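Pfam DUF1093 family protein (Bacillus subtilis, PDB 3NPP) is of unknown function, a small, mostly beta-stranded member of the DUF1093 family, probably made with an N-terminal signal sequence. Local coordinates at residues R21-D33 and E42-K54. Sequence-based numbering, arbitrary orientation.
Sequences RHLSPGGTEYTLD and EEVTFFAGKELRK. With SO4 (sulfate ion), chain I; SO4 (sulfate ion), chain L.
Y30, on the buried side of this strand pair, touches F46 through its CB and CD1 and L52 through CE1 and OH, both neighbours lying on the same side of its ring. Its CB sits over one face of the F46 ring, a CH-pi contact 4.0 Å from the centroid; the two rings, 24° apart in plane, barely overlap. F46 reaches that position with CG between its backbone N and carbonyl carbon (chi1 64°), and L32 CD1 meets the edge of its ring. At the far end of the tyrosine, L52 N donates a nearly straight bond (166°) to Y30 OH over 2.9 Å, while L52 CD1 lies 3.7 Å from Y30 CE1. A water also joins Y30 OH to L52 O, so the hydroxyl ties the chain beyond the strand back to the hairpin.

The two strands, 27-35 and 41-48, form an antiparallel beta hairpin: T28-A48, Y30-F46 and L32-V44 are hydrogen-bonded pairs, each with two backbone bonds. V44 and F46 of these pairs pack on V60 and V67 of the other sheet. E43 and V44 also pair in parallel with a strand of the second subunit, continuing the sheet across the dimer.

The face bearing E29, T31, T45 and F47 is the more exposed one. E29 CG rests over the F47 ring, with the carboxylate nearly parallel to the ring; L23 CD2 approaches F47 CE2 obliquely at 3.4 Å. Farther along, T31 OG1 and T45 OG1 share a 2.8 Å hydrogen bond across a non-hydrogen-bonded pair. On the T28 and Y30 face, beside exposed H22 and E51, a water links H22 ND1, T28 OG1 and E51 OE2.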
# COMPACT_ATOMS: atom_id res chain seq x y z
N ARG A 21 -17.99 -12.15 10.16
CA ARG A 21 -17.55 -12.53 11.49
C ARG A 21 -17.22 -11.27 12.25
O ARG A 21 -16.49 -10.46 11.76
CB ARG A 21 -16.33 -13.44 11.40
CG ARG A 21 -15.95 -14.04 12.73
CD ARG A 21 -14.73 -14.86 12.61
NE ARG A 21 -14.33 -15.40 13.90
CZ ARG A 21 -13.18 -16.04 14.14
NH1 ARG A 21 -12.27 -16.23 13.17
NH2 ARG A 21 -12.92 -16.47 15.36
N HIS A 22 -17.78 -11.14 13.45
CA HIS A 22 -17.53 -10.00 14.31
C HIS A 22 -16.04 -9.87 14.67
O HIS A 22 -15.33 -10.86 14.83
CB HIS A 22 -18.35 -10.09 15.61
CG HIS A 22 -18.39 -8.81 16.36
ND1 HIS A 22 -19.02 -7.69 15.85
CD2 HIS A 22 -17.80 -8.42 17.51
CE1 HIS A 22 -18.83 -6.67 16.68
NE2 HIS A 22 -18.10 -7.10 17.70
N LEU A 23 -15.57 -8.64 14.73
CA LEU A 23 -14.25 -8.31 15.24
C LEU A 23 -14.40 -7.12 16.18
O LEU A 23 -14.59 -5.98 15.73
CB LEU A 23 -13.28 -7.96 14.09
CG LEU A 23 -11.83 -7.74 14.61
CD1 LEU A 23 -11.13 -9.08 14.80
CD2 LEU A 23 -11.06 -6.84 13.70
N SER A 24 -14.29 -7.39 17.47
CA SER A 24 -14.38 -6.36 18.48
C SER A 24 -13.13 -5.48 18.40
O SER A 24 -12.04 -6.00 18.10
CB SER A 24 -14.51 -6.98 19.87
OG SER A 24 -13.36 -7.75 20.16
N PRO A 25 -13.28 -4.14 18.60
CA PRO A 25 -14.51 -3.36 18.83
C PRO A 25 -15.19 -2.91 17.53
O PRO A 25 -14.54 -2.35 16.68
CB PRO A 25 -14.01 -2.16 19.65
CG PRO A 25 -12.57 -2.00 19.30
CD PRO A 25 -12.07 -3.28 18.67
N GLY A 26 -16.48 -3.21 17.37
CA GLY A 26 -17.32 -2.60 16.35
C GLY A 26 -17.08 -2.97 14.90
O GLY A 26 -17.55 -2.27 14.02
N GLY A 27 -16.36 -4.07 14.64
CA GLY A 27 -16.00 -4.47 13.27
C GLY A 27 -16.74 -5.71 12.81
O GLY A 27 -17.16 -6.56 13.62
N THR A 28 -16.85 -5.85 11.50
CA THR A 28 -17.36 -7.06 10.86
C THR A 28 -16.39 -7.41 9.73
O THR A 28 -16.12 -6.59 8.87
CB THR A 28 -18.79 -6.86 10.36
OG1 THR A 28 -19.62 -6.47 11.47
CG2 THR A 28 -19.37 -8.15 9.73
N GLU A 29 -15.83 -8.62 9.78
CA GLU A 29 -14.92 -9.13 8.78
C GLU A 29 -15.68 -9.93 7.71
O GLU A 29 -16.59 -10.66 8.06
CB GLU A 29 -13.94 -10.05 9.46
CG GLU A 29 -12.78 -10.48 8.56
CD GLU A 29 -11.72 -11.27 9.29
OE1 GLU A 29 -11.90 -11.57 10.50
OE2 GLU A 29 -10.66 -11.55 8.63
N TYR A 30 -15.29 -9.79 6.44
CA TYR A 30 -15.79 -10.63 5.34
C TYR A 30 -14.60 -11.15 4.58
O TYR A 30 -13.66 -10.39 4.38
CB TYR A 30 -16.69 -9.83 4.39
CG TYR A 30 -17.92 -9.31 5.06
CD1 TYR A 30 -17.92 -8.08 5.71
CD2 TYR A 30 -19.10 -10.06 5.08
CE1 TYR A 30 -19.09 -7.60 6.35
CE2 TYR A 30 -20.24 -9.60 5.72
CZ TYR A 30 -20.22 -8.36 6.35
OH TYR A 30 -21.35 -7.92 7.02
N THR A 31 -14.60 -12.43 4.23
CA THR A 31 -13.63 -13.00 3.28
C THR A 31 -14.43 -13.61 2.15
O THR A 31 -15.10 -14.61 2.34
CB THR A 31 -12.74 -14.05 3.94
OG1 THR A 31 -11.91 -13.42 4.92
CG2 THR A 31 -11.83 -14.73 2.88
N LEU A 32 -14.36 -12.98 0.98
CA LEU A 32 -15.24 -13.29 -0.12
C LEU A 32 -14.43 -13.46 -1.40
O LEU A 32 -13.37 -12.86 -1.54
CB LEU A 32 -16.25 -12.14 -0.30
CG LEU A 32 -17.19 -11.84 0.88
CD1 LEU A 32 -17.93 -10.56 0.66
CD2 LEU A 32 -18.16 -13.00 1.08
N ASP A 33 -14.96 -14.29 -2.33
CA ASP A 33 -14.41 -14.36 -3.67
C ASP A 33 -14.98 -13.24 -4.48
O ASP A 33 -16.15 -12.93 -4.36
CB ASP A 33 -14.74 -15.70 -4.35
CG ASP A 33 -13.99 -16.86 -3.73
OD1 ASP A 33 -12.91 -16.67 -3.10
OD2 ASP A 33 -14.49 -17.98 -3.89
N GLU A 42 -10.37 -13.19 -7.56
CA GLU A 42 -9.60 -12.76 -6.37
C GLU A 42 -10.27 -13.24 -5.08
O GLU A 42 -11.46 -13.47 -5.06
CB GLU A 42 -9.51 -11.23 -6.27
CG GLU A 42 -9.27 -10.47 -7.53
CD GLU A 42 -7.89 -10.68 -8.14
OE1 GLU A 42 -7.05 -11.45 -7.60
OE2 GLU A 42 -7.64 -10.00 -9.15
N GLU A 43 -9.51 -13.32 -4.01
CA GLU A 43 -10.07 -13.48 -2.66
C GLU A 43 -9.72 -12.23 -1.91
O GLU A 43 -8.58 -11.80 -1.93
CB GLU A 43 -9.47 -14.71 -1.97
CG GLU A 43 -10.14 -15.06 -0.59
CD GLU A 43 -9.24 -15.93 0.29
OE1 GLU A 43 -9.21 -17.16 0.07
OE2 GLU A 43 -8.52 -15.37 1.18
N VAL A 44 -10.71 -11.63 -1.25
CA VAL A 44 -10.48 -10.40 -0.51
C VAL A 44 -11.02 -10.55 0.92
O VAL A 44 -12.12 -11.04 1.12
CB VAL A 44 -11.09 -9.18 -1.26
CG1 VAL A 44 -12.60 -9.35 -1.52
CG2 VAL A 44 -10.78 -7.89 -0.53
N THR A 45 -10.19 -10.19 1.90
CA THR A 45 -10.56 -10.04 3.28
C THR A 45 -10.59 -8.55 3.60
O THR A 45 -9.63 -7.87 3.34
CB THR A 45 -9.54 -10.72 4.17
OG1 THR A 45 -9.64 -12.12 3.96
CG2 THR A 45 -9.76 -10.41 5.65
N PHE A 46 -11.70 -8.07 4.13
CA PHE A 46 -11.86 -6.69 4.47
C PHE A 46 -12.80 -6.55 5.66
O PHE A 46 -13.50 -7.51 6.04
CB PHE A 46 -12.38 -5.92 3.27
CG PHE A 46 -13.77 -6.34 2.82
CD1 PHE A 46 -13.94 -7.42 1.98
CD2 PHE A 46 -14.89 -5.63 3.24
CE1 PHE A 46 -15.19 -7.78 1.57
CE2 PHE A 46 -16.15 -6.00 2.84
CZ PHE A 46 -16.31 -7.05 2.01
N PHE A 47 -12.81 -5.36 6.25
CA PHE A 47 -13.59 -5.09 7.47
C PHE A 47 -14.49 -3.88 7.24
O PHE A 47 -14.07 -2.93 6.59
CB PHE A 47 -12.68 -4.83 8.66
CG PHE A 47 -11.86 -6.01 9.05
CD1 PHE A 47 -10.69 -6.31 8.35
CD2 PHE A 47 -12.21 -6.80 10.12
CE1 PHE A 47 -9.91 -7.40 8.70
CE2 PHE A 47 -11.44 -7.89 10.48
CZ PHE A 47 -10.28 -8.19 9.76
N ALA A 48 -15.71 -3.91 7.77
CA ALA A 48 -16.58 -2.74 7.79
C ALA A 48 -16.92 -2.42 9.23
O ALA A 48 -16.95 -3.31 10.08
CB ALA A 48 -17.85 -3.01 6.96
N GLY A 49 -17.21 -1.16 9.51
CA GLY A 49 -17.63 -0.70 10.83
C GLY A 49 -19.08 -0.97 11.18
O GLY A 49 -19.55 -0.50 12.23
N LYS A 50 -19.82 -1.67 10.28
CA LYS A 50 -21.15 -2.19 10.55
C LYS A 50 -21.35 -3.49 9.77
O LYS A 50 -20.56 -3.80 8.84
CB LYS A 50 -22.21 -1.15 10.13
CG LYS A 50 -22.25 -0.82 8.61
CD LYS A 50 -23.00 0.49 8.35
CE LYS A 50 -23.40 0.67 6.87
NZ LYS A 50 -23.48 2.15 6.47
N GLU A 51 -22.38 -4.25 10.16
CA GLU A 51 -22.78 -5.43 9.40
C GLU A 51 -23.47 -4.99 8.13
O GLU A 51 -24.36 -4.18 8.17
CB GLU A 51 -23.72 -6.33 10.19
CG GLU A 51 -23.01 -7.00 11.32
CD GLU A 51 -23.94 -7.80 12.23
OE1 GLU A 51 -25.07 -8.13 11.80
OE2 GLU A 51 -23.50 -8.09 13.38
N LEU A 52 -23.03 -5.54 7.00
CA LEU A 52 -23.49 -5.14 5.70
C LEU A 52 -24.72 -5.97 5.32
O LEU A 52 -24.91 -7.10 5.79
CB LEU A 52 -22.38 -5.33 4.68
CG LEU A 52 -21.08 -4.56 4.93
CD1 LEU A 52 -20.02 -4.98 3.93
CD2 LEU A 52 -21.29 -3.02 4.90
N ARG A 53 -25.54 -5.41 4.43
CA ARG A 53 -26.81 -6.02 4.03
C ARG A 53 -26.52 -7.24 3.16
O ARG A 53 -25.69 -7.17 2.26
CB ARG A 53 -27.66 -4.99 3.28
CG ARG A 53 -29.07 -5.46 2.90
CD ARG A 53 -29.90 -4.32 2.30
N LYS A 54 -27.13 -8.37 3.49
CA LYS A 54 -27.02 -9.62 2.69
C LYS A 54 -27.35 -9.37 1.19
O LYS A 54 -28.29 -8.65 0.88
CB LYS A 54 -27.95 -10.71 3.24
CG LYS A 54 -27.77 -12.10 2.58
S SO4 I . -17.90 -4.68 20.43
O1 SO4 I . -17.40 -5.70 19.55
O2 SO4 I . -19.07 -5.17 21.13
O3 SO4 I . -16.87 -4.31 21.38
O4 SO4 I . -18.33 -3.56 19.60
S SO4 L . -10.56 -15.40 10.07
O1 SO4 L . -10.21 -16.75 10.41
O2 SO4 L . -10.29 -15.30 8.63
O3 SO4 L . -11.96 -15.07 10.43
O4 SO4 L . -9.67 -14.52 10.82
O HOH W 1 -20.33 -7.93 13.47
O HOH W 2 -23.52 -9.39 6.79